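Local coordinates for uncharacterized protein AsqI (Emericella nidulans, PDB 5YY3) that catalyses the zinc-dependent conversion of 4'-methoxycyclopenin into 4'-methoxyviridicatin, with release of methyl isocyanate, in aspoquinolone biosynthesis, at residues A171-W176 and T227-W232; T445-P450 and G463-E468; A496-M501 and P572-C577; G566-M571 and I643-K648. All blocks are in the same frame, centred on the assembly; numbering follows the deposited sequence.

Contact 1. Residues A171-W176 and T227-W232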
loop_
_atom_site.group_PDB
_atom_site.type_symbol
_atom_site.label_atom_id
_atom_site.label_comp_id
_atom_site.label_asym_id
_atom_site.label_seq_id
_atom_site.Cartn_x
_atom_site.Cartn_y
_atom_site.Cartn_z
ATOM N N ALA A 171 -8.464 -5.906 -7.963
ATOM C CA ALA A 171 -7.950 -7.261 -8.158
ATOM C C ALA A 171 -8.182 -8.144 -6.928
ATOM O O ALA A 171 -8.371 -9.356 -7.053
ATOM C CB ALA A 171 -6.476 -7.229 -8.507
ATOM N N LEU A 172 -8.169 -7.549 -5.741
ATOM C CA LEU A 172 -8.347 -8.341 -4.532
ATOM C C LEU A 172 -9.712 -9.038 -4.494
ATOM O O LEU A 172 -9.857 -10.093 -3.857
ATOM C CB LEU A 172 -8.152 -7.467 -3.286
ATOM C CG LEU A 172 -6.695 -7.107 -2.932
ATOM C CD1 LEU A 172 -6.626 -6.262 -1.656
ATOM C CD2 LEU A 172 -5.817 -8.360 -2.802
ATOM N N LEU A 173 -10.696 -8.460 -5.180
ATOM C CA LEU A 173 -12.077 -8.978 -5.186
ATOM C C LEU A 173 -12.254 -10.176 -6.117
ATOM O O LEU A 173 -13.341 -10.737 -6.248
ATOM C CB LEU A 173 -13.049 -7.885 -5.606
ATOM C CG LEU A 173 -13.101 -6.720 -4.619
ATOM C CD1 LEU A 173 -14.150 -5.692 -5.065
ATOM C CD2 LEU A 173 -13.400 -7.270 -3.223
ATOM N N SER A 174 -11.175 -10.542 -6.784
ATOM C CA SER A 174 -11.151 -11.697 -7.661
ATOM C C SER A 174 -11.771 -12.958 -7.023
ATOM O O SER A 174 -12.447 -13.722 -7.706
ATOM C CB SER A 174 -9.684 -11.914 -8.108
ATOM O OG SER A 174 -9.329 -13.274 -8.135
ATOM N N TYR A 175 -11.564 -13.166 -5.722
ATOM C CA TYR A 175 -12.126 -14.355 -5.043
ATOM C C TYR A 175 -13.656 -14.387 -5.146
ATOM O O TYR A 175 -14.288 -15.442 -5.263
ATOM C CB TYR A 175 -11.711 -14.411 -3.555
ATOM C CG TYR A 175 -12.379 -13.358 -2.686
ATOM C CD1 TYR A 175 -11.811 -12.092 -2.526
ATOM C CD2 TYR A 175 -13.581 -13.626 -2.032
ATOM C CE1 TYR A 175 -12.427 -11.125 -1.743
ATOM C CE2 TYR A 175 -14.206 -12.669 -1.262
ATOM C CZ TYR A 175 -13.625 -11.419 -1.110
ATOM O OH TYR A 175 -14.257 -10.462 -0.333
ATOM N N TRP A 176 -14.243 -13.203 -5.114
ATOM C CA TRP A 176 -15.676 -13.059 -5.167
ATOM C C TRP A 176 -16.158 -13.179 -6.617
ATOM O O TRP A 176 -17.121 -13.890 -6.895
ATOM C CB TRP A 176 -16.059 -11.712 -4.564
ATOM C CG TRP A 176 -17.438 -11.570 -4.033
ATOM C CD1 TRP A 176 -17.844 -11.819 -2.764
ATOM C CD2 TRP A 176 -18.588 -11.054 -4.735
ATOM N NE1 TRP A 176 -19.180 -11.515 -2.627
ATOM C CE2 TRP A 176 -19.657 -11.044 -3.819
ATOM C CE3 TRP A 176 -18.807 -10.606 -6.040
ATOM C CZ2 TRP A 176 -20.939 -10.607 -4.172
ATOM C CZ3 TRP A 176 -20.092 -10.175 -6.391
ATOM C CH2 TRP A 176 -21.136 -10.186 -5.461
ATOM N N THR A 227 -20.679 -3.491 -1.657
ATOM C CA THR A 227 -20.528 -3.690 -0.221
ATOM C C THR A 227 -19.277 -4.526 0.066
ATOM O O THR A 227 -18.550 -4.265 1.027
ATOM C CB THR A 227 -21.777 -4.363 0.375
ATOM O OG1 THR A 227 -22.903 -3.484 0.207
ATOM C CG2 THR A 227 -21.586 -4.676 1.854
ATOM N N GLU A 228 -19.025 -5.528 -0.771
ATOM C CA GLU A 228 -17.849 -6.380 -0.608
ATOM C C GLU A 228 -16.593 -5.537 -0.797
ATOM O O GLU A 228 -15.593 -5.707 -0.085
ATOM C CB GLU A 228 -17.863 -7.538 -1.604
ATOM C CG GLU A 228 -16.858 -8.635 -1.290
ATOM C CD GLU A 228 -17.368 -9.616 -0.243
ATOM O OE1 GLU A 228 -18.460 -9.380 0.328
ATOM O OE2 GLU A 228 -16.676 -10.635 0.003
ATOM N N SER A 229 -16.652 -4.632 -1.768
ATOM C CA SER A 229 -15.600 -3.647 -1.973
ATOM C C SER A 229 -15.294 -2.814 -0.708
ATOM O O SER A 229 -14.139 -2.631 -0.345
ATOM C CB SER A 229 -15.979 -2.722 -3.125
ATOM O OG SER A 229 -14.813 -2.149 -3.697
ATOM N N LEU A 230 -16.330 -2.317 -0.042
ATOM C CA LEU A 230 -16.149 -1.494 1.139
ATOM C C LEU A 230 -15.480 -2.251 2.281
ATOM O O LEU A 230 -14.795 -1.655 3.116
ATOM C CB LEU A 230 -17.495 -0.952 1.611
ATOM C CG LEU A 230 -17.748 0.530 1.363
ATOM C CD1 LEU A 230 -17.276 0.901 -0.014
ATOM C CD2 LEU A 230 -19.227 0.828 1.521
ATOM N N CYS A 231 -15.686 -3.562 2.322
ATOM C CA CYS A 231 -15.130 -4.375 3.392
ATOM C C CYS A 231 -13.597 -4.369 3.341
ATOM O O CYS A 231 -12.922 -4.397 4.372
ATOM C CB CYS A 231 -15.676 -5.799 3.302
ATOM S SG CYS A 231 -17.489 -5.900 3.448
ATOM N N TRP A 232 -13.055 -4.319 2.136
ATOM C CA TRP A 232 -11.617 -4.254 1.983
ATOM C C TRP A 232 -11.143 -2.814 1.867
ATOM O O TRP A 232 -9.974 -2.563 1.590
ATOM C CB TRP A 232 -11.185 -5.052 0.759
ATOM C CG TRP A 232 -11.528 -6.492 0.854
ATOM C CD1 TRP A 232 -12.588 -7.126 0.269
ATOM C CD2 TRP A 232 -10.803 -7.496 1.574
ATOM N NE1 TRP A 232 -12.561 -8.468 0.573
ATOM C CE2 TRP A 232 -11.477 -8.723 1.372
ATOM C CE3 TRP A 232 -9.643 -7.480 2.368
ATOM C CZ2 TRP A 232 -11.030 -9.927 1.935
ATOM C CZ3 TRP A 232 -9.202 -8.681 2.941
ATOM C CH2 TRP A 232 -9.893 -9.883 2.716
HETATM O O HOH W 1 -20.003 -11.694 0.113
#

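Contact 2. Residues T445-P450 and G463-E468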
loop_
_atom_site.group_PDB
_atom_site.type_symbol
_atom_site.label_atom_id
_atom_site.label_comp_id
_atom_site.label_asym_id
_atom_site.label_seq_id
_atom_site.Cartn_x
_atom_site.Cartn_y
_atom_site.Cartn_z
ATOM N N THR A 445 -19.766 -14.321 11.668
ATOM C CA THR A 445 -18.428 -14.636 11.179
ATOM C C THR A 445 -18.357 -15.187 9.741
ATOM O O THR A 445 -19.101 -16.090 9.353
ATOM C CB THR A 445 -17.773 -15.648 12.124
ATOM O OG1 THR A 445 -17.928 -15.176 13.460
ATOM C CG2 THR A 445 -16.295 -15.805 11.820
ATOM N N THR A 446 -17.442 -14.626 8.967
ATOM C CA THR A 446 -17.111 -15.153 7.658
ATOM C C THR A 446 -15.693 -15.700 7.699
ATOM O O THR A 446 -14.929 -15.402 8.624
ATOM C CB THR A 446 -17.199 -14.080 6.591
ATOM O OG1 THR A 446 -16.193 -13.093 6.844
ATOM C CG2 THR A 446 -18.586 -13.425 6.608
ATOM N N PHE A 447 -15.333 -16.491 6.701
ATOM C CA PHE A 447 -13.971 -16.984 6.599
ATOM C C PHE A 447 -13.527 -17.019 5.140
ATOM O O PHE A 447 -14.345 -17.128 4.218
ATOM C CB PHE A 447 -13.834 -18.370 7.243
ATOM C CG PHE A 447 -14.874 -19.372 6.797
ATOM C CD1 PHE A 447 -14.695 -20.114 5.635
ATOM C CD2 PHE A 447 -16.011 -19.599 7.559
ATOM C CE1 PHE A 447 -15.650 -21.052 5.228
ATOM C CE2 PHE A 447 -16.961 -20.535 7.162
ATOM C CZ PHE A 447 -16.781 -21.256 5.988
ATOM N N LEU A 448 -12.223 -16.898 4.947
ATOM C CA LEU A 448 -11.625 -17.016 3.632
ATOM C C LEU A 448 -10.756 -18.256 3.654
ATOM O O LEU A 448 -9.757 -18.288 4.343
ATOM C CB LEU A 448 -10.814 -15.762 3.278
ATOM C CG LEU A 448 -11.744 -14.553 3.115
ATOM C CD1 LEU A 448 -11.140 -13.252 3.591
ATOM C CD2 LEU A 448 -12.227 -14.417 1.668
ATOM N N GLY A 449 -11.176 -19.292 2.938
ATOM C CA GLY A 449 -10.370 -20.485 2.783
ATOM C C GLY A 449 -9.716 -20.494 1.414
ATOM O O GLY A 449 -9.851 -19.543 0.643
ATOM N N PRO A 450 -9.007 -21.577 1.098
ATOM C CA PRO A 450 -8.345 -21.757 -0.193
ATOM C C PRO A 450 -9.331 -21.797 -1.365
ATOM O O PRO A 450 -10.428 -22.347 -1.252
ATOM C CB PRO A 450 -7.635 -23.108 -0.038
ATOM C CG PRO A 450 -7.562 -23.344 1.442
ATOM C CD PRO A 450 -8.791 -22.720 1.997
ATOM N N GLY A 463 -16.735 -18.053 2.729
ATOM C CA GLY A 463 -17.753 -18.844 3.387
ATOM C C GLY A 463 -18.116 -18.135 4.673
ATOM O O GLY A 463 -17.482 -17.141 5.051
ATOM N N HIS A 464 -19.139 -18.625 5.358
ATOM C CA HIS A 464 -19.465 -18.037 6.644
ATOM C C HIS A 464 -19.930 -19.106 7.621
ATOM O O HIS A 464 -20.475 -20.138 7.212
ATOM C CB HIS A 464 -20.539 -16.962 6.478
ATOM C CG HIS A 464 -21.857 -17.507 6.028
ATOM N ND1 HIS A 464 -22.771 -18.052 6.901
ATOM C CD2 HIS A 464 -22.407 -17.612 4.793
ATOM C CE1 HIS A 464 -23.832 -18.460 6.227
ATOM N NE2 HIS A 464 -23.639 -18.200 4.946
ATOM N N GLU A 465 -19.710 -18.862 8.909
ATOM C CA GLU A 465 -20.261 -19.739 9.932
ATOM C C GLU A 465 -21.772 -19.662 9.836
ATOM O O GLU A 465 -22.309 -18.620 9.451
ATOM C CB GLU A 465 -19.791 -19.349 11.342
ATOM C CG GLU A 465 -18.290 -19.425 11.560
ATOM C CD GLU A 465 -17.711 -20.791 11.244
ATOM O OE1 GLU A 465 -18.463 -21.795 11.297
ATOM O OE2 GLU A 465 -16.493 -20.851 10.934
ATOM N N PRO A 466 -22.459 -20.765 10.181
ATOM C CA PRO A 466 -23.922 -20.817 10.128
ATOM C C PRO A 466 -24.561 -19.696 10.942
ATOM O O PRO A 466 -24.161 -19.453 12.084
ATOM C CB PRO A 466 -24.246 -22.186 10.727
ATOM C CG PRO A 466 -23.027 -23.003 10.420
ATOM C CD PRO A 466 -21.874 -22.061 10.567
ATOM N N TYR A 467 -25.525 -19.001 10.343
ATOM C CA TYR A 467 -26.224 -17.941 11.047
ATOM C C TYR A 467 -27.734 -18.157 10.993
ATOM O O TYR A 467 -28.249 -19.016 10.278
ATOM C CB TYR A 467 -25.858 -16.553 10.485
ATOM C CG TYR A 467 -26.449 -16.223 9.130
ATOM C CD1 TYR A 467 -27.733 -15.695 9.020
ATOM C CD2 TYR A 467 -25.717 -16.415 7.956
ATOM C CE1 TYR A 467 -28.291 -15.398 7.783
ATOM C CE2 TYR A 467 -26.259 -16.100 6.701
ATOM C CZ TYR A 467 -27.551 -15.594 6.626
ATOM O OH TYR A 467 -28.120 -15.286 5.399
ATOM N N GLU A 468 -28.434 -17.360 11.772
ATOM C CA GLU A 468 -29.874 -17.372 11.781
ATOM C C GLU A 468 -30.310 -15.955 12.074
ATOM O O GLU A 468 -29.530 -15.155 12.564
ATOM C CB GLU A 468 -30.411 -18.332 12.840
ATOM C CG GLU A 468 -30.310 -17.739 14.242
ATOM C CD GLU A 468 -30.745 -18.683 15.336
ATOM O OE1 GLU A 468 -30.388 -19.893 15.281
ATOM O OE2 GLU A 468 -31.458 -18.193 16.247
HETATM O O HOH W 2 -21.679 -16.223 10.180
#

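Contact 3. Residues A496-M501 and P572-C577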
loop_
_atom_site.group_PDB
_atom_site.type_symbol
_atom_site.label_atom_id
_atom_site.label_comp_id
_atom_site.label_asym_id
_atom_site.label_seq_id
_atom_site.Cartn_x
_atom_site.Cartn_y
_atom_site.Cartn_z
ATOM N N ALA A 496 -27.615 -3.795 5.276
ATOM C CA ALA A 496 -26.883 -2.752 4.592
ATOM C C ALA A 496 -25.661 -2.395 5.423
ATOM O O ALA A 496 -25.742 -2.332 6.650
ATOM C CB ALA A 496 -27.753 -1.542 4.367
ATOM N N ALA A 497 -24.522 -2.221 4.757
ATOM C CA ALA A 497 -23.353 -1.623 5.392
ATOM C C ALA A 497 -23.794 -0.307 6.021
ATOM O O ALA A 497 -24.483 0.487 5.373
ATOM C CB ALA A 497 -22.217 -1.396 4.361
ATOM N N GLU A 498 -23.418 -0.078 7.276
ATOM C CA GLU A 498 -23.887 1.111 7.990
ATOM C C GLU A 498 -23.657 2.430 7.221
ATOM O O GLU A 498 -24.471 3.344 7.307
ATOM C CB GLU A 498 -23.228 1.190 9.365
ATOM C CG GLU A 498 -23.887 2.223 10.298
ATOM C CD GLU A 498 -23.370 2.160 11.742
ATOM O OE1 GLU A 498 -23.307 1.047 12.310
ATOM O OE2 GLU A 498 -23.031 3.221 12.313
ATOM N N ASP A 499 -22.557 2.532 6.479
ATOM C CA ASP A 499 -22.262 3.755 5.722
ATOM C C ASP A 499 -23.220 3.969 4.553
ATOM O O ASP A 499 -23.534 5.110 4.199
ATOM C CB ASP A 499 -20.820 3.739 5.191
ATOM C CG ASP A 499 -19.793 3.873 6.297
ATOM O OD1 ASP A 499 -20.083 4.593 7.275
ATOM O OD2 ASP A 499 -18.701 3.260 6.191
ATOM N N LEU A 500 -23.673 2.874 3.947
ATOM C CA LEU A 500 -24.531 2.969 2.763
ATOM C C LEU A 500 -26.021 2.969 3.100
ATOM O O LEU A 500 -26.863 3.067 2.218
ATOM C CB LEU A 500 -24.239 1.813 1.805
ATOM C CG LEU A 500 -22.793 1.560 1.399
ATOM C CD1 LEU A 500 -22.702 0.367 0.464
ATOM C CD2 LEU A 500 -22.224 2.799 0.749
ATOM N N MET A 501 -26.329 2.858 4.387
ATOM C CA MET A 501 -27.689 2.612 4.875
ATOM C C MET A 501 -28.786 3.553 4.357
ATOM O O MET A 501 -29.936 3.132 4.229
ATOM C CB MET A 501 -27.629 2.632 6.410
ATOM C CG MET A 501 -28.903 2.833 7.148
ATOM S SD MET A 501 -28.551 3.070 8.899
ATOM C CE MET A 501 -27.097 4.060 8.771
ATOM N N PRO A 572 -19.633 -2.910 10.984
ATOM C CA PRO A 572 -21.027 -2.662 11.378
ATOM C C PRO A 572 -22.006 -2.684 10.203
ATOM O O PRO A 572 -21.793 -2.039 9.180
ATOM C CB PRO A 572 -20.968 -1.271 12.041
ATOM C CG PRO A 572 -19.733 -0.641 11.522
ATOM C CD PRO A 572 -18.758 -1.748 11.223
ATOM N N PHE A 573 -23.079 -3.456 10.367
ATOM C CA PHE A 573 -24.172 -3.493 9.399
ATOM C C PHE A 573 -25.485 -3.197 10.104
ATOM O O PHE A 573 -25.565 -3.247 11.324
ATOM C CB PHE A 573 -24.247 -4.854 8.705
ATOM C CG PHE A 573 -23.213 -5.051 7.634
ATOM C CD1 PHE A 573 -21.865 -5.160 7.961
ATOM C CD2 PHE A 573 -23.588 -5.157 6.300
ATOM C CE1 PHE A 573 -20.898 -5.355 6.976
ATOM C CE2 PHE A 573 -22.629 -5.347 5.313
ATOM C CZ PHE A 573 -21.267 -5.444 5.659
ATOM N N VAL A 574 -26.521 -2.890 9.342
ATOM C CA VAL A 574 -27.843 -2.726 9.928
ATOM C C VAL A 574 -28.789 -3.765 9.339
ATOM O O VAL A 574 -28.774 -4.008 8.127
ATOM C CB VAL A 574 -28.400 -1.309 9.682
ATOM C CG1 VAL A 574 -29.840 -1.199 10.187
ATOM C CG2 VAL A 574 -27.506 -0.270 10.351
ATOM N N ALA A 575 -29.577 -4.403 10.196
ATOM C CA ALA A 575 -30.615 -5.318 9.744
ATOM C C ALA A 575 -31.953 -4.610 9.785
ATOM O O ALA A 575 -32.224 -3.843 10.696
ATOM C CB ALA A 575 -30.654 -6.564 10.588
ATOM N N PHE A 576 -32.774 -4.872 8.776
ATOM C CA PHE A 576 -34.064 -4.232 8.611
ATOM C C PHE A 576 -35.101 -5.316 8.366
ATOM O O PHE A 576 -34.866 -6.241 7.583
ATOM C CB PHE A 576 -34.011 -3.229 7.447
ATOM C CG PHE A 576 -35.354 -2.852 6.886
ATOM C CD1 PHE A 576 -35.950 -3.619 5.892
ATOM C CD2 PHE A 576 -36.002 -1.704 7.314
ATOM C CE1 PHE A 576 -37.162 -3.266 5.355
ATOM C CE2 PHE A 576 -37.228 -1.342 6.778
ATOM C CZ PHE A 576 -37.808 -2.122 5.803
ATOM N N CYS A 577 -36.238 -5.210 9.044
ATOM C CA CYS A 577 -37.305 -6.170 8.860
ATOM C C CYS A 577 -38.630 -5.428 8.782
ATOM O O CYS A 577 -38.969 -4.618 9.652
ATOM C CB CYS A 577 -37.330 -7.209 9.990
ATOM S SG CYS A 577 -38.436 -8.624 9.595
#

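Contact 4. Residues G566-M571 and I643-K648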
loop_
_atom_site.group_PDB
_atom_site.type_symbol
_atom_site.label_atom_id
_atom_site.label_comp_id
_atom_site.label_asym_id
_atom_site.label_seq_id
_atom_site.Cartn_x
_atom_site.Cartn_y
_atom_site.Cartn_z
ATOM N N GLY A 566 -17.088 -8.680 5.546
ATOM C CA GLY A 566 -16.876 -7.969 6.793
ATOM C C GLY A 566 -15.439 -7.527 7.007
ATOM O O GLY A 566 -14.622 -7.550 6.083
ATOM N N LYS A 567 -15.124 -7.114 8.234
ATOM C CA LYS A 567 -13.755 -6.713 8.581
ATOM C C LYS A 567 -13.225 -7.496 9.769
ATOM O O LYS A 567 -14.004 -7.990 10.586
ATOM C CB LYS A 567 -13.710 -5.216 8.868
ATOM C CG LYS A 567 -13.907 -4.376 7.610
ATOM C CD LYS A 567 -14.200 -2.926 7.952
ATOM C CE LYS A 567 -13.983 -2.033 6.749
ATOM N NZ LYS A 567 -14.089 -0.609 7.164
ATOM N N VAL A 568 -11.900 -7.613 9.868
ATOM C CA VAL A 568 -11.277 -8.396 10.944
ATOM C C VAL A 568 -11.775 -7.926 12.313
ATOM O O VAL A 568 -12.115 -8.746 13.177
ATOM C CB VAL A 568 -9.732 -8.313 10.881
ATOM C CG1 VAL A 568 -9.086 -8.934 12.154
ATOM C CG2 VAL A 568 -9.217 -9.001 9.608
ATOM N N GLU A 569 -11.868 -6.607 12.480
ATOM C CA GLU A 569 -12.311 -6.001 13.726
ATOM C C GLU A 569 -13.824 -6.040 13.920
ATOM O O GLU A 569 -14.314 -5.662 14.981
ATOM C CB GLU A 569 -11.843 -4.546 13.802
ATOM C CG GLU A 569 -12.614 -3.586 12.916
ATOM C CD GLU A 569 -11.929 -3.313 11.582
ATOM O OE1 GLU A 569 -11.102 -4.144 11.109
ATOM O OE2 GLU A 569 -12.238 -2.251 10.992
ATOM N N GLY A 570 -14.563 -6.478 12.894
ATOM C CA GLY A 570 -16.017 -6.556 12.965
ATOM C C GLY A 570 -16.689 -5.341 12.349
ATOM O O GLY A 570 -16.719 -4.265 12.948
ATOM N N MET A 571 -17.237 -5.508 11.149
ATOM C CA MET A 571 -17.780 -4.382 10.399
ATOM C C MET A 571 -19.248 -4.166 10.729
ATOM O O MET A 571 -20.029 -5.116 10.766
ATOM C CB MET A 571 -17.589 -4.609 8.905
ATOM C CG MET A 571 -18.127 -3.508 8.013
ATOM S SD MET A 571 -17.756 -3.893 6.296
ATOM C CE MET A 571 -18.664 -2.612 5.408
ATOM N N ILE A 643 -20.190 -7.971 11.252
ATOM C CA ILE A 643 -19.582 -9.109 10.579
ATOM C C ILE A 643 -18.063 -9.054 10.722
ATOM O O ILE A 643 -17.440 -8.036 10.409
ATOM C CB ILE A 643 -19.969 -9.150 9.096
ATOM C CG1 ILE A 643 -21.490 -9.099 8.981
ATOM C CG2 ILE A 643 -19.424 -10.392 8.438
ATOM C CD1 ILE A 643 -21.976 -9.072 7.563
ATOM N N TYR A 644 -17.500 -10.166 11.190
ATOM C CA TYR A 644 -16.069 -10.333 11.434
ATOM C C TYR A 644 -15.436 -11.226 10.377
ATOM O O TYR A 644 -15.898 -12.340 10.116
ATOM C CB TYR A 644 -15.812 -10.950 12.819
ATOM C CG TYR A 644 -16.207 -10.070 13.985
ATOM C CD1 TYR A 644 -17.549 -9.869 14.303
ATOM C CD2 TYR A 644 -15.236 -9.457 14.784
ATOM C CE1 TYR A 644 -17.915 -9.057 15.370
ATOM C CE2 TYR A 644 -15.589 -8.647 15.847
ATOM C CZ TYR A 644 -16.930 -8.452 16.137
ATOM O OH TYR A 644 -17.293 -7.651 17.192
ATOM N N ARG A 645 -14.357 -10.732 9.786
ATOM C CA ARG A 645 -13.614 -11.457 8.774
ATOM C C ARG A 645 -12.530 -12.313 9.411
ATOM O O ARG A 645 -11.889 -11.904 10.385
ATOM C CB ARG A 645 -12.995 -10.468 7.787
ATOM C CG ARG A 645 -12.325 -11.091 6.611
ATOM C CD ARG A 645 -11.956 -10.015 5.610
ATOM N NE ARG A 645 -10.778 -9.257 6.006
ATOM C CZ ARG A 645 -10.694 -7.930 5.940
ATOM N NH1 ARG A 645 -11.737 -7.220 5.515
ATOM N NH2 ARG A 645 -9.574 -7.318 6.306
ATOM N N THR A 646 -12.316 -13.484 8.815
ATOM C CA THR A 646 -11.445 -14.541 9.327
ATOM C C THR A 646 -10.740 -15.223 8.148
ATOM O O THR A 646 -11.252 -15.205 7.027
ATOM C CB THR A 646 -12.295 -15.546 10.150
ATOM O OG1 THR A 646 -12.237 -15.198 11.539
ATOM C CG2 THR A 646 -11.891 -16.985 9.954
ATOM N N THR A 647 -9.565 -15.795 8.381
ATOM C CA THR A 647 -8.892 -16.615 7.382
ATOM C C THR A 647 -8.825 -18.084 7.840
ATOM O O THR A 647 -8.344 -18.350 8.935
ATOM C CB THR A 647 -7.468 -16.114 7.120
ATOM O OG1 THR A 647 -7.506 -14.723 6.778
ATOM C CG2 THR A 647 -6.846 -16.889 5.975
ATOM N N LYS A 648 -9.282 -19.036 7.023
ATOM C CA LYS A 648 -9.104 -20.447 7.374
ATOM C C LYS A 648 -8.232 -21.157 6.357
ATOM O O LYS A 648 -8.700 -21.520 5.272
ATOM C CB LYS A 648 -10.447 -21.173 7.506
ATOM C CG LYS A 648 -11.295 -20.641 8.636
ATOM C CD LYS A 648 -12.271 -21.677 9.187
ATOM C CE LYS A 648 -13.207 -22.233 8.122
ATOM N NZ LYS A 648 -14.449 -22.783 8.770
HETATM O O HOH W 3 -12.266 -11.625 12.989
#

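Contact 1. Residues A171-W176 and T227-W232
Trp176 turns one face of its five-membered ring to Glu228, whose CG lies 4.0 Å from the ring centroid in a CH-pi contact. Tyr175 carries CB of Trp176 over one face, while Glu228 OE2 and Trp232 NE1 lie at its hydroxyl edge, near the ring plane. The contact belongs to the helical hemocyanin-type domain: short helix 174-177 meets the end of helix 210-231, which also carries the zinc ligand His218. Tyrosine suits its place because one hydroxyl can serve two partners. Its OH accepts from Trp232 NE1 at 2.8 Å in an almost straight bond (174°) lying in the indole plane, and donates to Glu228 OE2; the 2.4 Å modelled between OH and OE2 is doubtfully short. The Tyr175 and Trp232 rings meet rim to rim, planes 72° apart. Glu228 bends at chi2 (82°), which swings CD round toward the tyrosine and lets the two meet tip to tip. Beside the tyrosine, apolar Leu173 slides past Trp232, with CD2 3.6 Å from CD1 of the indole. The second oxygen, Glu228 OE1, is bonded to Val565 N and lies 2.8 Å from a water that accepts from Trp176 NE1, in the plane of that indole.

Contact 2. Residues T445-P450 and G463-E468
Phe447 lays its ring flat over the backbone of Gly463 where strands 443-449 and 461-475 run antiparallel as a beta hairpin of the Ig-like domain. Chi1 of 50° puts CG between the backbone N and the carbonyl carbon; the ring beyond it lies over the neighbouring strand. CG comes 3.9 Å from Gly463 O. On one side of the ring CD1 and then CE1 pass over Gly463 CA, CE1 at 3.6 Å; on the other, CD2 meets Glu465 OE2 and CE2 lies 3.3 Å from His464 C. At the tip CZ is above the peptide joining Gly463 to His464. Glycine suits this place because a CB on Gly463 would collide with CE1 of the ring, and Gly463 CA makes a CH-pi contact with it. Beneath the ring the two residues form a hydrogen-bonded pair: Phe447 N gives to Gly463 O at 2.8 Å, the donor 40° above the carbonyl plane, and Gly463 N gives to Phe447 O at 3.0 Å. Thr446 and His464 follow as a non-hydrogen-bonded pair, the threonine hydroxyl turning to Val565 O. Lys648 adds a cation-pi contact to Phe447. Beyond the pair, Glu465 N reaches Thr445 O at 2.9 Å, and the His464 ring turns away from 445-450 and along its own chain, where ND1 gives to Glu465 O at 2.7 Å, the oxygen in the imidazole plane, the nitrogen above the carbonyl plane.

Contact 3. Residues A496-M501 and P572-C577
Ala497 passes over one face of the Phe573 ring, its CA 4.0 Å from the centroid and offset toward the rim in a CH-pi contact. Chi1 of -77° sets CG anti to the carbonyl carbon; CD2 and CE2 of the ring then meet Ala497, CD2 lying 3.4 Å from its N. CB of Ala497 adds a 4.1 Å contact with CE2; so small a side chain lets the main chain itself lie on the ring. Thr227 of helix 210-231 packs on the same phenylalanine, joining the sheet to the helical domain. The next residue along, Val574, shares a face of the sheet with Ala496. Its CG2 is met by SD of Met501 at 3.8 Å, the two side chains crossing obliquely, and the long flexible methionine can reach back to the strand from the turn that follows Ala497. Glu498 comes at about a right angle to Pro572, its extended chain bringing OE1 3.3 Å from CB of the proline. The backbones run antiparallel here, strand 487-497 beside strand 571-580 in the sheet of the hemocyanin-type Ig-like domain. Val574 N gives to Ala496 O at 2.9 Å, nearly along the C=O axis, and Ala496 N returns a bond to Val574 O. Glu498 N then reaches Pro572 O at 3.2 Å just as its chain turns away. Proline has no N-H to give, but its carbonyl can still accept. The chemistry suggests a division of labour: the main-chain bonds are consistent with fixing the register, while the apolar groups of Ala497, Phe573, Val574 and Met501 pack beside the paired strands.

Contact 4. Residues G566-M571 and I643-K648
A type I beta turn, Lys567 to Gly570, leads into strand 571-580 and folds against Ile643 to Arg645 in the Ig-like domain. Two carbonyls each take two donors. Ile643 O accepts from Met571 N at 2.6 Å and, weakly, from Lys567 N; Lys567 O takes Gly570 N, which closes the turn, and Arg645 N at 2.9 Å, the two donors arriving from opposite faces of its plane. Tyr644 lies over the turn, with Gly570 CA 3.5 Å from the ring centroid and almost on its normal (10°). Glycine suits this position twice over: a CB would be jammed against the preceding carbonyl O and would collide with CZ of the ring. The tyrosine's hydroxyl is bonded to His443. Arg645 is stretched toward the loop, CG anti to the backbone N (chi1 -174°), before it bends at chi3. NH1 gives to Gly566 O at 3.0 Å, on a lone pair, although the oxygen is tilted 30° from the guanidinium plane; CG2 of Val568 packs 3.7 Å from NH2. A long cationic chain can serve several partners, and this one also forms a salt bridge to Asp165 of the second subunit and a cation-pi contact with Trp232. Met571 and Ile643 finish as an antiparallel hydrogen-bonded pair, Ile643 N to Met571 O at 2.9 Å. The motif is a type I turn leading into an antiparallel strand pair of the hemocyanin-type Ig-like domain.

From the N terminus, contact 1 comes first, closing a largely helical loop of 50 residues that includes the zinc ligands His186, His190 and His218. Contact 2 follows in series and closes the short loop of a hairpin. Contacts 3 and 4 cross: 566-571 lies inside the loop closed by contact 3, and 572-577 inside that of contact 4; together they tie strands 487-497, 571-580 and 636-644 into one sheet. Strand 636-644 also runs parallel beside 443-449, bringing contact 2 against contact 4. Contact 1 touches all three others, through Leu448, Leu500 and Arg645 among them, joining the helical domain to the Ig-like sheet.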